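Local coordinates for protein protease Do-like 1, chloroplastic (Arabidopsis thaliana, PDB 3QO6) that is a chloroplast serine protease of the S1C family, required at high temperature, that may degrade damaged proteins, at residues B[32-37]-B[49-54]; B[27-32]-B[113-118]. All coordinates share one frame; numbering follows the deposited sequence.

Interaction 1 of 2, residues B[32-37]-B[49-54]; sequences YITNLA and EVPQGS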
loop_
_atom_site.group_PDB
_atom_site.type_symbol
_atom_site.label_atom_id
_atom_site.label_comp_id
_atom_site.label_asym_id
_atom_site.label_seq_id
_atom_site.Cartn_x
_atom_site.Cartn_y
_atom_site.Cartn_z
ATOM N N TYR B 32 -17.721 -16.583 -27.266
ATOM C CA TYR B 32 -17.027 -15.504 -26.565
ATOM C C TYR B 32 -18.026 -14.322 -26.475
ATOM O O TYR B 32 -18.714 -14.030 -27.431
ATOM C CB TYR B 32 -15.772 -15.132 -27.363
ATOM C CG TYR B 32 -14.729 -14.283 -26.631
ATOM C CD1 TYR B 32 -13.393 -14.719 -26.519
ATOM C CD2 TYR B 32 -15.051 -13.019 -26.109
ATOM C CE1 TYR B 32 -12.403 -13.912 -25.910
ATOM C CE2 TYR B 32 -14.079 -12.205 -25.500
ATOM C CZ TYR B 32 -12.756 -12.651 -25.401
ATOM O OH TYR B 32 -11.807 -11.849 -24.783
ATOM N N ILE B 33 -18.124 -13.650 -25.333
ATOM C CA ILE B 33 -19.058 -12.535 -25.181
ATOM C C ILE B 33 -18.371 -11.195 -24.892
ATOM O O ILE B 33 -17.622 -11.087 -23.936
ATOM C CB ILE B 33 -20.050 -12.835 -24.014
ATOM C CG1 ILE B 33 -21.058 -13.911 -24.454
ATOM C CG2 ILE B 33 -20.741 -11.534 -23.529
ATOM C CD1 ILE B 33 -22.104 -14.275 -23.374
ATOM N N THR B 34 -18.626 -10.159 -25.690
ATOM C CA THR B 34 -17.991 -8.866 -25.378
ATOM C C THR B 34 -18.923 -7.753 -24.912
ATOM O O THR B 34 -19.852 -7.352 -25.611
ATOM C CB THR B 34 -17.188 -8.291 -26.535
ATOM O OG1 THR B 34 -16.696 -9.357 -27.357
ATOM C CG2 THR B 34 -16.009 -7.468 -25.970
ATOM N N ASN B 35 -18.606 -7.253 -23.721
ATOM C CA ASN B 35 -19.319 -6.193 -23.012
ATOM C C ASN B 35 -18.740 -4.823 -23.407
ATOM O O ASN B 35 -17.861 -4.322 -22.706
ATOM C CB ASN B 35 -19.105 -6.445 -21.506
ATOM C CG ASN B 35 -19.940 -5.541 -20.603
ATOM O OD1 ASN B 35 -19.941 -4.309 -20.749
ATOM N ND2 ASN B 35 -20.637 -6.153 -19.637
ATOM N N LEU B 36 -19.205 -4.217 -24.504
ATOM C CA LEU B 36 -18.676 -2.905 -24.934
ATOM C C LEU B 36 -19.240 -1.720 -24.154
ATOM O O LEU B 36 -20.457 -1.574 -24.034
ATOM C CB LEU B 36 -18.952 -2.659 -26.419
ATOM C CG LEU B 36 -18.262 -3.543 -27.452
ATOM C CD1 LEU B 36 -18.440 -5.013 -27.083
ATOM C CD2 LEU B 36 -18.859 -3.233 -28.839
ATOM N N ALA B 37 -18.365 -0.869 -23.622
ATOM C CA ALA B 37 -18.826 0.303 -22.876
ATOM C C ALA B 37 -18.556 1.578 -23.671
ATOM O O ALA B 37 -17.701 1.622 -24.569
ATOM C CB ALA B 37 -18.159 0.382 -21.504
ATOM N N GLU B 49 -17.397 2.677 -29.059
ATOM C CA GLU B 49 -17.736 1.511 -28.242
ATOM C C GLU B 49 -16.402 0.824 -27.918
ATOM O O GLU B 49 -15.554 0.625 -28.798
ATOM C CB GLU B 49 -18.662 0.555 -29.007
ATOM C CG GLU B 49 -20.117 1.021 -29.143
ATOM C CD GLU B 49 -20.997 0.615 -27.959
ATOM O OE1 GLU B 49 -20.919 1.259 -26.884
ATOM O OE2 GLU B 49 -21.770 -0.360 -28.113
ATOM N N VAL B 50 -16.204 0.467 -26.656
ATOM C CA VAL B 50 -14.940 -0.148 -26.290
ATOM C C VAL B 50 -15.036 -1.127 -25.121
ATOM O O VAL B 50 -15.474 -0.761 -24.021
ATOM C CB VAL B 50 -13.895 0.972 -26.023
ATOM C CG1 VAL B 50 -13.059 0.673 -24.785
ATOM C CG2 VAL B 50 -13.012 1.123 -27.260
ATOM N N PRO B 51 -14.623 -2.398 -25.358
ATOM C CA PRO B 51 -14.620 -3.519 -24.404
ATOM C C PRO B 51 -14.176 -3.193 -22.974
ATOM O O PRO B 51 -13.077 -2.690 -22.752
ATOM C CB PRO B 51 -13.698 -4.530 -25.076
ATOM C CG PRO B 51 -14.013 -4.341 -26.507
ATOM C CD PRO B 51 -14.080 -2.835 -26.661
ATOM N N GLN B 52 -15.043 -3.467 -22.006
ATOM C CA GLN B 52 -14.709 -3.244 -20.600
ATOM C C GLN B 52 -14.752 -4.601 -19.885
ATOM O O GLN B 52 -14.399 -4.701 -18.709
ATOM C CB GLN B 52 -15.703 -2.282 -19.929
ATOM C CG GLN B 52 -17.114 -2.845 -19.773
ATOM C CD GLN B 52 -18.025 -1.959 -18.943
ATOM O OE1 GLN B 52 -19.201 -2.273 -18.757
ATOM N NE2 GLN B 52 -17.489 -0.847 -18.437
ATOM N N GLY B 53 -15.190 -5.636 -20.614
ATOM C CA GLY B 53 -15.289 -6.981 -20.066
ATOM C C GLY B 53 -15.217 -8.087 -21.114
ATOM O O GLY B 53 -15.396 -7.855 -22.314
ATOM N N SER B 54 -14.937 -9.300 -20.653
ATOM C CA SER B 54 -14.847 -10.478 -21.515
ATOM C C SER B 54 -15.392 -11.697 -20.737
ATOM O O SER B 54 -15.097 -11.890 -19.546
ATOM C CB SER B 54 -13.388 -10.714 -21.943
ATOM O OG SER B 54 -13.210 -11.986 -22.552
#
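The hydroxyls of Y32 and S54 meet in a hydrogen bond, OG of S54 lying 2.6 Å from OH of Y32. With OG anti to its backbone N (chi1 168°), S54 reaches the tyrosine hydroxyl, and OG comes close to CZ and CE2 of the ring as well. At the other end, A37 and V50 form an antiparallel hydrogen-bonded pair, V50 N reaching A37 O at 2.8 Å and A37 N reaching V50 O at 2.9 Å. Between them Q52 N donates to N35 O (3.0 Å), the bond nearly straight at 172°. P51, facing L36 in a non-hydrogen-bonded pair, contributes packing: its CG lies 3.7 Å from T34 CG2, the two side chains slanting across one another, and its CD touches L36 CG. L36 crosses E49 at about a right angle, CD2 of L36 being 3.8 Å from CB of E49. The polar ends of two side chains have partners beyond the hairpin: E49 OE1 bonds S77 OG, and N35 ND2 the carbonyls of V72 and R74. These strands form a beta hairpin of the protease barrel; strand 78-82 bonds to 32-37 by backbone pairs of T34 with R80 and L36 with D78.

Interaction 2 of 2, residues B[27-32]-B[113-118]; sequences TPSVVY and KLRPIP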
loop_
_atom_site.group_PDB
_atom_site.type_symbol
_atom_site.label_atom_id
_atom_site.label_comp_id
_atom_site.label_asym_id
_atom_site.label_seq_id
_atom_site.Cartn_x
_atom_site.Cartn_y
_atom_site.Cartn_z
ATOM N N THR B 27 -16.433 -27.823 -28.228
ATOM C CA THR B 27 -15.928 -26.448 -28.297
ATOM C C THR B 27 -16.773 -25.601 -29.244
ATOM O O THR B 27 -16.908 -24.404 -29.040
ATOM C CB THR B 27 -14.419 -26.371 -28.698
ATOM O OG1 THR B 27 -13.988 -25.005 -28.653
ATOM C CG2 THR B 27 -14.183 -26.899 -30.071
ATOM N N PRO B 28 -17.365 -26.216 -30.289
ATOM C CA PRO B 28 -18.194 -25.442 -31.219
ATOM C C PRO B 28 -19.385 -24.795 -30.523
ATOM O O PRO B 28 -19.797 -23.706 -30.902
ATOM C CB PRO B 28 -18.617 -26.482 -32.240
ATOM C CG PRO B 28 -17.414 -27.360 -32.312
ATOM C CD PRO B 28 -17.121 -27.563 -30.839
ATOM N N SER B 29 -19.930 -25.450 -29.503
ATOM C CA SER B 29 -21.057 -24.885 -28.767
ATOM C C SER B 29 -20.682 -23.710 -27.868
ATOM O O SER B 29 -21.559 -23.022 -27.338
ATOM C CB SER B 29 -21.701 -25.941 -27.875
ATOM O OG SER B 29 -22.247 -26.983 -28.637
ATOM N N VAL B 30 -19.396 -23.467 -27.678
ATOM C CA VAL B 30 -19.002 -22.389 -26.770
ATOM C C VAL B 30 -18.797 -21.097 -27.530
ATOM O O VAL B 30 -18.360 -21.130 -28.669
ATOM C CB VAL B 30 -17.709 -22.802 -25.924
ATOM C CG1 VAL B 30 -17.211 -21.657 -25.085
ATOM C CG2 VAL B 30 -18.059 -23.969 -24.991
ATOM N N VAL B 31 -19.124 -19.968 -26.897
ATOM C CA VAL B 31 -18.981 -18.658 -27.529
ATOM C C VAL B 31 -18.259 -17.642 -26.638
ATOM O O VAL B 31 -18.202 -17.824 -25.407
ATOM C CB VAL B 31 -20.370 -18.055 -27.909
ATOM C CG1 VAL B 31 -21.184 -19.094 -28.671
ATOM C CG2 VAL B 31 -21.118 -17.558 -26.644
ATOM N N TYR B 32 -17.721 -16.583 -27.266
ATOM C CA TYR B 32 -17.027 -15.504 -26.565
ATOM C C TYR B 32 -18.026 -14.322 -26.475
ATOM O O TYR B 32 -18.714 -14.030 -27.431
ATOM C CB TYR B 32 -15.772 -15.132 -27.363
ATOM C CG TYR B 32 -14.729 -14.283 -26.631
ATOM C CD1 TYR B 32 -13.393 -14.719 -26.519
ATOM C CD2 TYR B 32 -15.051 -13.019 -26.109
ATOM C CE1 TYR B 32 -12.403 -13.912 -25.910
ATOM C CE2 TYR B 32 -14.079 -12.205 -25.500
ATOM C CZ TYR B 32 -12.756 -12.651 -25.401
ATOM O OH TYR B 32 -11.807 -11.849 -24.783
ATOM N N LYS B 113 -24.510 -22.843 -38.038
ATOM C CA LYS B 113 -23.364 -22.485 -37.224
ATOM C C LYS B 113 -23.731 -22.454 -35.743
ATOM O O LYS B 113 -23.127 -21.729 -34.958
ATOM C CB LYS B 113 -22.841 -21.128 -37.678
ATOM C CG LYS B 113 -22.199 -21.167 -39.051
ATOM C CD LYS B 113 -21.894 -19.774 -39.577
ATOM C CE LYS B 113 -21.310 -18.860 -38.502
ATOM N NZ LYS B 113 -20.833 -17.556 -39.053
ATOM N N LEU B 114 -24.720 -23.263 -35.371
ATOM C CA LEU B 114 -25.204 -23.341 -34.001
ATOM C C LEU B 114 -25.380 -24.762 -33.462
ATOM O O LEU B 114 -26.292 -25.496 -33.869
ATOM C CB LEU B 114 -26.550 -22.611 -33.858
ATOM C CG LEU B 114 -26.582 -21.086 -33.984
ATOM C CD1 LEU B 114 -28.011 -20.589 -33.887
ATOM C CD2 LEU B 114 -25.748 -20.450 -32.883
ATOM N N ARG B 115 -24.506 -25.139 -32.528
ATOM C CA ARG B 115 -24.589 -26.449 -31.900
ATOM C C ARG B 115 -25.075 -26.232 -30.481
ATOM O O ARG B 115 -24.423 -25.561 -29.696
ATOM C CB ARG B 115 -23.216 -27.130 -31.872
ATOM C CG ARG B 115 -23.195 -28.515 -31.198
ATOM C CD ARG B 115 -21.789 -29.155 -31.213
ATOM N NE ARG B 115 -21.762 -30.511 -30.658
ATOM C CZ ARG B 115 -21.686 -30.795 -29.356
ATOM N NH1 ARG B 115 -21.623 -29.818 -28.465
ATOM N NH2 ARG B 115 -21.688 -32.058 -28.935
ATOM N N PRO B 116 -26.266 -26.736 -30.146
ATOM C CA PRO B 116 -26.685 -26.512 -28.757
ATOM C C PRO B 116 -26.016 -27.612 -27.899
ATOM O O PRO B 116 -26.072 -28.790 -28.274
ATOM C CB PRO B 116 -28.218 -26.626 -28.838
ATOM C CG PRO B 116 -28.427 -27.600 -29.955
ATOM C CD PRO B 116 -27.392 -27.192 -30.986
ATOM N N ILE B 117 -25.369 -27.245 -26.783
ATOM C CA ILE B 117 -24.704 -28.266 -25.969
ATOM C C ILE B 117 -25.715 -29.252 -25.477
ATOM O O ILE B 117 -26.844 -28.901 -25.192
ATOM C CB ILE B 117 -23.978 -27.740 -24.691
ATOM C CG1 ILE B 117 -24.610 -26.446 -24.241
ATOM C CG2 ILE B 117 -22.488 -27.616 -24.918
ATOM C CD1 ILE B 117 -26.077 -26.575 -23.958
ATOM N N PRO B 118 -25.317 -30.516 -25.394
ATOM C CA PRO B 118 -26.199 -31.563 -24.920
ATOM C C PRO B 118 -26.431 -31.270 -23.454
ATOM O O PRO B 118 -25.490 -31.095 -22.706
ATOM C CB PRO B 118 -25.373 -32.821 -25.137
ATOM C CG PRO B 118 -24.491 -32.471 -26.288
ATOM C CD PRO B 118 -24.080 -31.072 -25.967
#
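The guanidinium of R115 meets S29 at its edge, where NH1 donates to S29 OG lying close to its plane, 2.9 Å away, with an N-H...O angle of 152°. S29 CB lies in that plane too. The R115 chain runs extended from CG to NE, and chi4 of -83° then turns CZ sharply off that line. CG of R115 passes 3.1 Å from S29 OG, and its CD comes 4.3 Å from CB of P28. The serine hydroxyl in turn donates to the backbone carbonyl, S29 OG to R115 O at 2.8 Å, approaching from above the carbonyl plane. S29 OG sits anti to its own carbonyl carbon (chi1 -64°), which turns it to the loop 113-118. Behind the polar pair, I117 CG2 packs on S29 CB at 3.5 Å. R115 NH1 also bonds OD1 of N26, at the end of helix 14-26. An alanine at R115 would probably leave S29 OG with the carbonyl bond but without its donor, and N26 OD1 without NH1. R115 thus links the helix end and the 3-10 turn 27-29 to the loop, while S29 and I117 bond through their backbones to V59 of strand 47-61. The buried serine hydroxyl is used both ways, accepting from a side chain and donating to a main chain. NH1 meets two neutral oxygens, so the grip probably rests on directed hydrogen bonds more than an ion pair.

In the fold
Both contacts are partly buried, and their centres lie about 20 Å apart. Interaction 1 uses strand 30-40 itself, interaction 2 the 3-10 turn that leads into it; Y32 belongs to both ranges but makes contact only in interaction 1. Interaction 1 is local, the two arms of a hairpin paired within the barrel sheet, with backbone bonds and aliphatic packing doing most of the work. The side chain of N35 lies about 8 Å from that of H71, a predicted member of the charge relay. Interaction 2 lies away from that site and joins distant parts of the sequence, mainly through one serine and one arginine. Strand 47-61 supplies one side of interaction 1 and, through V59, backbone partners for interaction 2.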